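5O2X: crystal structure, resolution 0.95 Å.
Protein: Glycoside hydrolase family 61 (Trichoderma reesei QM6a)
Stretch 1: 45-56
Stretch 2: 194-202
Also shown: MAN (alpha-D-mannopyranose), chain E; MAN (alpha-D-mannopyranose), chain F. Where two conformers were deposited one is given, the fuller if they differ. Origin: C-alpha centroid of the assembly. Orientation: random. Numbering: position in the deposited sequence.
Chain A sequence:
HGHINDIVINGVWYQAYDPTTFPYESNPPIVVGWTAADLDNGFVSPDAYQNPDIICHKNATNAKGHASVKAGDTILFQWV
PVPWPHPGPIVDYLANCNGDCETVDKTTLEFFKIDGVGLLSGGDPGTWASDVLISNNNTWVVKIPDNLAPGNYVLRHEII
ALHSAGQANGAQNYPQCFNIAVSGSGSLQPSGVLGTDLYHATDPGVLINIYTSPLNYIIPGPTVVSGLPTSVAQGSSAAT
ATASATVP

Stretch 1 (45-56) SPDAYQNPDIIC
Stretch 2 194-202: LGTDLYHAT

Two loop-rich stretches of one chain pack together, burying 522 Å² with both sides summed; they run antiparallel in register, P46 CA lying 5.0 Å from A201 CA, Q50 CA 4.6 Å from T196 CA and I55 CA 4.9 Å from G195 CA. Stretch 1 passes from a 3-10 segment (P46-D47) through a type I turn (A48-N51) into a weakly bonded helix at about D53. N51 (chi1 t) caps it, its OD1 accepting from D53 N at 2.8 Å. Stretch 2 has no regular helix or strand; D197 N to L194 O (2.9 Å) folds its start, and Y199 and H200 are extended (phi/psi near -130/150).

Q50 is the polar clasp. Its CB points away, but chi angles of -85°, 66° and 70° bring the amide back, and NE2 donates to both T196 O (2.9 Å) and Y199 O (2.8 Å), spending both protons. Its OE1 accepts from water 2 (2.7 Å), which in turn accepts from A201 N (2.9 Å). NE2 also lies over one face of the H200 ring, with O3 of mannose F over the opposite face.

Water 1 lies 2.8 Å from both Y49 O and G195 O, within reach to donate, and accepts from Y199 N at 2.9 Å.

Y49 (chi1 m) offers a ring face to Y199 CB, 3.7 Å from the ring centroid; the Y199 ring (chi1 m) turns its edge to that face, centroids 5.6 Å apart. Both hydroxyls bond elsewhere in the structure. P46 CB meets A201 CB at 3.7 Å. Buried I54 (chi1 t, chi2 p) points toward stretch 2, CG2 4.1 Å from T196 CG2; I55 CG1 (chi1 m, chi2 t) lies 4.3 Å from T196 CG2, so apolar carbon meets the threonine methyl while OG1 carries mannose E, whose O6 donates to Q50 O (2.7 Å). Glycine suits position 195: an ideal CB would clash with I55 CG1. T202 OG1 carries mannose F.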

# COMPACT_ATOMS: atom_id res chain seq x y z
N SER A 45 12.21 -2.10 -8.08
CA SER A 45 12.08 -2.42 -9.49
C SER A 45 11.74 -3.88 -9.70
O SER A 45 11.90 -4.72 -8.80
CB SER A 45 13.43 -2.13 -10.20
OG SER A 45 13.78 -0.78 -10.17
N PRO A 46 11.34 -4.25 -10.94
CA PRO A 46 11.03 -5.65 -11.23
C PRO A 46 12.17 -6.64 -10.96
O PRO A 46 11.89 -7.79 -10.63
CB PRO A 46 10.61 -5.62 -12.71
CG PRO A 46 10.00 -4.26 -12.87
CD PRO A 46 10.88 -3.35 -12.02
N ASP A 47 13.41 -6.20 -11.08
CA ASP A 47 14.53 -7.06 -10.77
C ASP A 47 14.65 -7.37 -9.26
O ASP A 47 15.50 -8.18 -8.90
CB ASP A 47 15.86 -6.58 -11.39
CG ASP A 47 16.39 -5.26 -10.79
OD1 ASP A 47 15.81 -4.73 -9.87
OD2 ASP A 47 17.36 -4.68 -11.30
N ALA A 48 13.76 -6.81 -8.45
CA ALA A 48 13.66 -7.14 -7.05
C ALA A 48 12.30 -7.70 -6.67
O ALA A 48 12.01 -7.86 -5.48
CB ALA A 48 14.05 -5.94 -6.18
N TYR A 49 11.49 -8.07 -7.65
CA TYR A 49 10.18 -8.63 -7.33
C TYR A 49 10.25 -9.98 -6.62
O TYR A 49 9.29 -10.37 -5.95
CB TYR A 49 9.34 -8.80 -8.59
CG TYR A 49 8.73 -7.55 -9.17
CD1 TYR A 49 8.74 -6.31 -8.53
CD2 TYR A 49 8.12 -7.63 -10.42
CE1 TYR A 49 8.13 -5.19 -9.10
CE2 TYR A 49 7.49 -6.52 -10.99
CZ TYR A 49 7.46 -5.33 -10.31
OH TYR A 49 6.81 -4.27 -10.90
N GLN A 50 11.36 -10.72 -6.81
CA GLN A 50 11.56 -11.98 -6.15
C GLN A 50 12.51 -11.86 -4.95
O GLN A 50 12.99 -12.86 -4.45
CB GLN A 50 11.96 -13.08 -7.14
CG GLN A 50 10.73 -13.74 -7.82
CD GLN A 50 9.94 -12.82 -8.74
OE1 GLN A 50 10.43 -12.45 -9.80
NE2 GLN A 50 8.73 -12.47 -8.33
N ASN A 51 12.75 -10.62 -4.50
CA ASN A 51 13.64 -10.26 -3.40
C ASN A 51 12.78 -9.75 -2.26
O ASN A 51 11.73 -9.14 -2.51
CB ASN A 51 14.55 -9.10 -3.90
CG ASN A 51 15.54 -8.64 -2.84
OD1 ASN A 51 15.29 -7.75 -1.94
ND2 ASN A 51 16.70 -9.27 -2.88
N PRO A 52 13.23 -9.87 -1.00
CA PRO A 52 12.47 -9.36 0.12
C PRO A 52 12.10 -7.90 0.05
O PRO A 52 11.13 -7.49 0.71
CB PRO A 52 13.38 -9.67 1.33
CG PRO A 52 14.76 -9.90 0.76
CD PRO A 52 14.50 -10.51 -0.56
N ASP A 53 12.84 -7.10 -0.67
CA ASP A 53 12.52 -5.66 -0.77
C ASP A 53 11.12 -5.38 -1.28
O ASP A 53 10.56 -4.34 -0.96
CB ASP A 53 13.54 -4.95 -1.69
CG ASP A 53 14.89 -4.72 -1.05
OD1 ASP A 53 15.07 -4.96 0.17
OD2 ASP A 53 15.79 -4.28 -1.82
N ILE A 54 10.55 -6.25 -2.12
CA ILE A 54 9.20 -5.95 -2.65
C ILE A 54 8.14 -6.04 -1.56
O ILE A 54 7.05 -5.48 -1.73
CB ILE A 54 8.86 -6.91 -3.81
CG1 ILE A 54 7.64 -6.43 -4.61
CG2 ILE A 54 8.63 -8.35 -3.33
CD1 ILE A 54 7.72 -5.02 -5.17
N ILE A 55 8.42 -6.72 -0.45
CA ILE A 55 7.37 -6.98 0.53
C ILE A 55 6.89 -5.69 1.17
O ILE A 55 5.71 -5.33 1.12
CB ILE A 55 7.85 -8.00 1.57
CG1 ILE A 55 8.27 -9.34 0.90
CG2 ILE A 55 6.77 -8.22 2.60
CD1 ILE A 55 9.08 -10.22 1.82
N CYS A 56 7.82 -4.94 1.78
CA CYS A 56 7.55 -3.70 2.51
C CYS A 56 8.58 -2.60 2.17
O CYS A 56 8.78 -1.67 2.96
CB CYS A 56 7.47 -3.94 4.01
SG CYS A 56 6.01 -4.89 4.51
N LEU A 194 2.45 -14.97 -1.13
CA LEU A 194 3.68 -14.42 -0.58
C LEU A 194 4.08 -13.16 -1.35
O LEU A 194 3.96 -13.09 -2.57
CB LEU A 194 4.80 -15.44 -0.66
CG LEU A 194 4.64 -16.66 0.26
CD1 LEU A 194 5.65 -17.73 -0.14
CD2 LEU A 194 4.86 -16.29 1.71
N GLY A 195 4.65 -12.19 -0.63
CA GLY A 195 5.08 -10.96 -1.29
C GLY A 195 5.98 -11.17 -2.48
O GLY A 195 5.77 -10.50 -3.51
N THR A 196 6.93 -12.10 -2.40
CA THR A 196 7.86 -12.32 -3.51
C THR A 196 7.26 -13.16 -4.66
O THR A 196 7.97 -13.39 -5.64
CB THR A 196 9.17 -12.94 -3.02
OG1 THR A 196 8.88 -14.20 -2.41
CG2 THR A 196 9.89 -12.03 -2.09
N ASP A 197 6.00 -13.56 -4.51
CA ASP A 197 5.26 -14.22 -5.58
C ASP A 197 4.21 -13.31 -6.19
O ASP A 197 3.55 -13.72 -7.15
CB ASP A 197 4.59 -15.48 -5.06
CG ASP A 197 5.58 -16.59 -4.74
OD1 ASP A 197 6.69 -16.68 -5.27
OD2 ASP A 197 5.17 -17.43 -3.88
N LEU A 198 4.04 -12.07 -5.72
CA LEU A 198 2.98 -11.22 -6.24
C LEU A 198 3.18 -10.89 -7.71
O LEU A 198 2.24 -10.96 -8.49
CB LEU A 198 2.89 -9.90 -5.45
CG LEU A 198 2.37 -10.04 -4.03
CD1 LEU A 198 2.58 -8.72 -3.29
CD2 LEU A 198 0.89 -10.42 -4.00
N TYR A 199 4.38 -10.45 -8.09
CA TYR A 199 4.61 -9.79 -9.38
C TYR A 199 5.81 -10.40 -10.10
O TYR A 199 6.77 -10.84 -9.48
CB TYR A 199 4.96 -8.32 -9.14
CG TYR A 199 3.93 -7.57 -8.33
CD1 TYR A 199 2.56 -7.67 -8.58
CD2 TYR A 199 4.32 -6.72 -7.32
CE1 TYR A 199 1.65 -6.94 -7.86
CE2 TYR A 199 3.42 -5.99 -6.61
CZ TYR A 199 2.07 -6.07 -6.88
OH TYR A 199 1.13 -5.34 -6.21
N HIS A 200 5.73 -10.36 -11.42
CA HIS A 200 6.82 -10.76 -12.27
C HIS A 200 7.11 -9.69 -13.31
O HIS A 200 6.19 -8.98 -13.75
CB HIS A 200 6.59 -12.13 -12.94
CG HIS A 200 6.70 -13.23 -11.93
ND1 HIS A 200 5.70 -13.57 -11.06
CD2 HIS A 200 7.77 -13.98 -11.61
CE1 HIS A 200 6.15 -14.51 -10.22
NE2 HIS A 200 7.38 -14.80 -10.57
N ALA A 201 8.35 -9.62 -13.74
CA ALA A 201 8.83 -8.57 -14.63
C ALA A 201 8.18 -8.59 -16.00
O ALA A 201 8.22 -7.58 -16.71
CB ALA A 201 10.34 -8.67 -14.80
N THR A 202 7.60 -9.71 -16.40
CA THR A 202 6.91 -9.83 -17.70
C THR A 202 5.39 -9.74 -17.56
O THR A 202 4.69 -9.94 -18.57
CB THR A 202 7.26 -11.17 -18.33
OG1 THR A 202 6.85 -12.19 -17.41
CG2 THR A 202 8.76 -11.27 -18.66
C1 MAN E . 9.51 -15.26 -3.12
C2 MAN E . 8.98 -16.57 -2.61
C3 MAN E . 9.43 -16.73 -1.13
C4 MAN E . 10.94 -16.52 -0.94
C5 MAN E . 11.39 -15.25 -1.62
C6 MAN E . 12.90 -15.09 -1.69
O2 MAN E . 9.53 -17.63 -3.37
O3 MAN E . 9.03 -18.00 -0.59
O4 MAN E . 11.25 -16.38 0.46
O5 MAN E . 10.92 -15.19 -2.99
O6 MAN E . 13.31 -13.80 -1.95
C1 MAN F . 5.86 -13.13 -17.87
C2 MAN F . 5.13 -13.80 -16.68
C3 MAN F . 6.08 -14.68 -15.89
C4 MAN F . 6.71 -15.66 -16.84
C5 MAN F . 7.42 -14.91 -17.96
C6 MAN F . 8.08 -15.90 -18.91
O2 MAN F . 4.04 -14.63 -17.12
O3 MAN F . 5.39 -15.35 -14.83
O4 MAN F . 7.62 -16.44 -16.05
O5 MAN F . 6.47 -14.11 -18.68
O6 MAN F . 8.76 -15.18 -19.94
O HOH W 1 6.50 -9.88 -6.19
O HOH W 2 10.21 -11.24 -12.22